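Local coordinates for protein SAS-6 (Leishmania major, PDB 4CKM) that probably self-assembles into the hub of the cartwheel that templates centrioles and basal bodies, this chain being its N-terminal head domain, at residues A[45-50]-A[136-141]. Sequence-based numbering, arbitrary orientation.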
loop_
_atom_site.group_PDB
_atom_site.type_symbol
_atom_site.label_atom_id
_atom_site.label_comp_id
_atom_site.label_asym_id
_atom_site.label_seq_id
_atom_site.Cartn_x
_atom_site.Cartn_y
_atom_site.Cartn_z
ATOM N N VAL A 45 19.508 8.208 -8.316
ATOM C CA VAL A 45 18.644 7.044 -8.477
ATOM C C VAL A 45 17.739 7.290 -9.645
ATOM O O VAL A 45 17.400 8.436 -9.933
ATOM C CB VAL A 45 17.761 6.769 -7.241
ATOM C CG1 VAL A 45 18.579 6.184 -6.130
ATOM C CG2 VAL A 45 17.087 8.049 -6.762
ATOM N N MET A 46 17.346 6.210 -10.309
ATOM C CA MET A 46 16.359 6.301 -11.375
ATOM C C MET A 46 14.967 6.386 -10.746
ATOM O O MET A 46 14.622 5.599 -9.860
ATOM C CB MET A 46 16.438 5.073 -12.288
ATOM C CG MET A 46 17.740 4.962 -13.051
ATOM S SD MET A 46 17.908 6.368 -14.143
ATOM C CE MET A 46 19.611 6.156 -14.649
ATOM N N VAL A 47 14.159 7.308 -11.249
ATOM C CA VAL A 47 12.809 7.497 -10.760
ATOM C C VAL A 47 11.865 7.631 -11.930
ATOM O O VAL A 47 12.130 8.379 -12.858
ATOM C CB VAL A 47 12.734 8.752 -9.858
ATOM C CG1 VAL A 47 11.360 8.885 -9.199
ATOM C CG2 VAL A 47 13.821 8.698 -8.781
ATOM N N SER A 48 10.746 6.917 -11.879
ATOM C CA SER A 48 9.630 7.216 -12.783
ATOM C C SER A 48 8.877 8.436 -12.251
ATOM O O SER A 48 8.272 8.379 -11.182
ATOM C CB SER A 48 8.684 6.018 -12.939
ATOM O OG SER A 48 7.572 6.374 -13.748
ATOM N N THR A 49 8.960 9.540 -12.984
ATOM C CA THR A 49 8.292 10.790 -12.633
ATOM C C THR A 49 7.110 11.075 -13.544
ATOM O O THR A 49 7.174 10.843 -14.757
ATOM C CB THR A 49 9.229 11.995 -12.804
ATOM O OG1 THR A 49 9.742 12.004 -14.141
ATOM C CG2 THR A 49 10.383 11.903 -11.869
ATOM N N LYS A 50 6.047 11.613 -12.971
ATOM C CA LYS A 50 4.932 12.081 -13.771
ATOM C C LYS A 50 4.106 13.131 -13.059
ATOM O O LYS A 50 4.017 13.119 -11.826
ATOM C CB LYS A 50 4.056 10.916 -14.209
ATOM C CG LYS A 50 3.179 10.327 -13.148
ATOM C CD LYS A 50 2.388 9.170 -13.718
ATOM C CE LYS A 50 1.574 8.487 -12.632
ATOM N NZ LYS A 50 1.667 7.004 -12.708
ATOM N N TYR A 136 13.438 -3.283 -5.872
ATOM C CA TYR A 136 12.487 -2.227 -5.658
ATOM C C TYR A 136 12.689 -1.147 -6.674
ATOM O O TYR A 136 13.763 -1.009 -7.205
ATOM C CB TYR A 136 12.644 -1.620 -4.247
ATOM C CG TYR A 136 12.301 -2.548 -3.080
ATOM C CD1 TYR A 136 11.668 -3.772 -3.276
ATOM C CD2 TYR A 136 12.586 -2.176 -1.768
ATOM C CE1 TYR A 136 11.355 -4.600 -2.207
ATOM C CE2 TYR A 136 12.277 -2.997 -0.698
ATOM C CZ TYR A 136 11.659 -4.205 -0.923
ATOM O OH TYR A 136 11.344 -5.026 0.134
ATOM N N GLU A 137 11.648 -0.358 -6.891
ATOM C CA GLU A 137 11.672 0.778 -7.820
ATOM C C GLU A 137 11.181 2.032 -7.126
ATOM O O GLU A 137 10.519 1.942 -6.104
ATOM C CB GLU A 137 10.700 0.546 -8.979
ATOM C CG GLU A 137 11.087 -0.552 -9.936
ATOM C CD GLU A 137 10.011 -0.804 -11.000
ATOM O OE1 GLU A 137 8.854 -0.329 -10.870
ATOM O OE2 GLU A 137 10.327 -1.505 -11.971
ATOM N N LEU A 138 11.443 3.182 -7.732
ATOM C CA LEU A 138 10.941 4.459 -7.238
ATOM C C LEU A 138 10.049 5.168 -8.252
ATOM O O LEU A 138 10.331 5.197 -9.470
ATOM C CB LEU A 138 12.090 5.398 -6.905
ATOM C CG LEU A 138 13.034 4.918 -5.808
ATOM C CD1 LEU A 138 14.262 5.817 -5.743
ATOM C CD2 LEU A 138 12.305 4.898 -4.472
ATOM N N SER A 139 8.998 5.773 -7.721
ATOM C CA SER A 139 8.058 6.562 -8.485
ATOM C C SER A 139 7.891 7.888 -7.765
ATOM O O SER A 139 7.944 7.926 -6.537
ATOM C CB SER A 139 6.727 5.843 -8.551
ATOM O OG SER A 139 5.804 6.651 -9.244
ATOM N N PHE A 140 7.750 8.973 -8.514
ATOM C CA PHE A 140 7.473 10.279 -7.933
ATOM C C PHE A 140 6.365 10.945 -8.716
ATOM O O PHE A 140 6.550 11.301 -9.869
ATOM C CB PHE A 140 8.705 11.157 -7.909
ATOM C CG PHE A 140 8.556 12.399 -7.072
ATOM C CD1 PHE A 140 8.342 12.310 -5.697
ATOM C CD2 PHE A 140 8.646 13.643 -7.641
ATOM C CE1 PHE A 140 8.229 13.441 -4.911
ATOM C CE2 PHE A 140 8.511 14.787 -6.860
ATOM C CZ PHE A 140 8.304 14.683 -5.495
ATOM N N VAL A 141 5.200 11.076 -8.088
ATOM C CA VAL A 141 4.024 11.628 -8.741
ATOM C C VAL A 141 3.721 13.013 -8.216
ATOM O O VAL A 141 3.453 13.186 -7.038
ATOM C CB VAL A 141 2.805 10.763 -8.454
ATOM C CG1 VAL A 141 1.597 11.315 -9.193
ATOM C CG2 VAL A 141 3.084 9.301 -8.838
HETATM O O HOH W 1 13.436 3.261 -9.909
HETATM O O HOH W 2 5.527 7.192 -12.140
#
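S48, T49 and K50 pair in parallel with S139, F140 and V141, linked by the backbone hydrogen bonds S48 N to L138 O (3.0 Å), F140 N to S48 O (2.8 Å) and K50 N to F140 O (3.2 Å), although the two segments are inclined to each other by 37°. Toward their N-terminal ends the strands separate, and a water bridges the two backbones, donating to M46 O and accepting from L138 N. Here V45 and L138 touch on the buried face, CG2 of V45 meeting CD1 of L138 at 3.7 Å, the side chains crossing at about a right angle. V47 sits between L138 and F140; its CG1, anti to the backbone N (chi1 -173°), lies 3.7 Å from F140 CB, while CG2 turns to L138 CB. On the other face a second water joins S48 OG to S139 OG, and the K50 chain runs alongside V141, CE 4.2 Å from its CG2. This pairing joins the first and last strands of the mixed sheet, consistent with the XRCC4-like head fold. Strand 57-70 flanks segment 45-50, with T49 OG1 hydrogen-bonded to R59 NH1 and Q57 O, and strand 152-160 flanks segment 136-141; F93 meets the F140 ring edge-to-face, and helix 117-130 packs on V45 and L138.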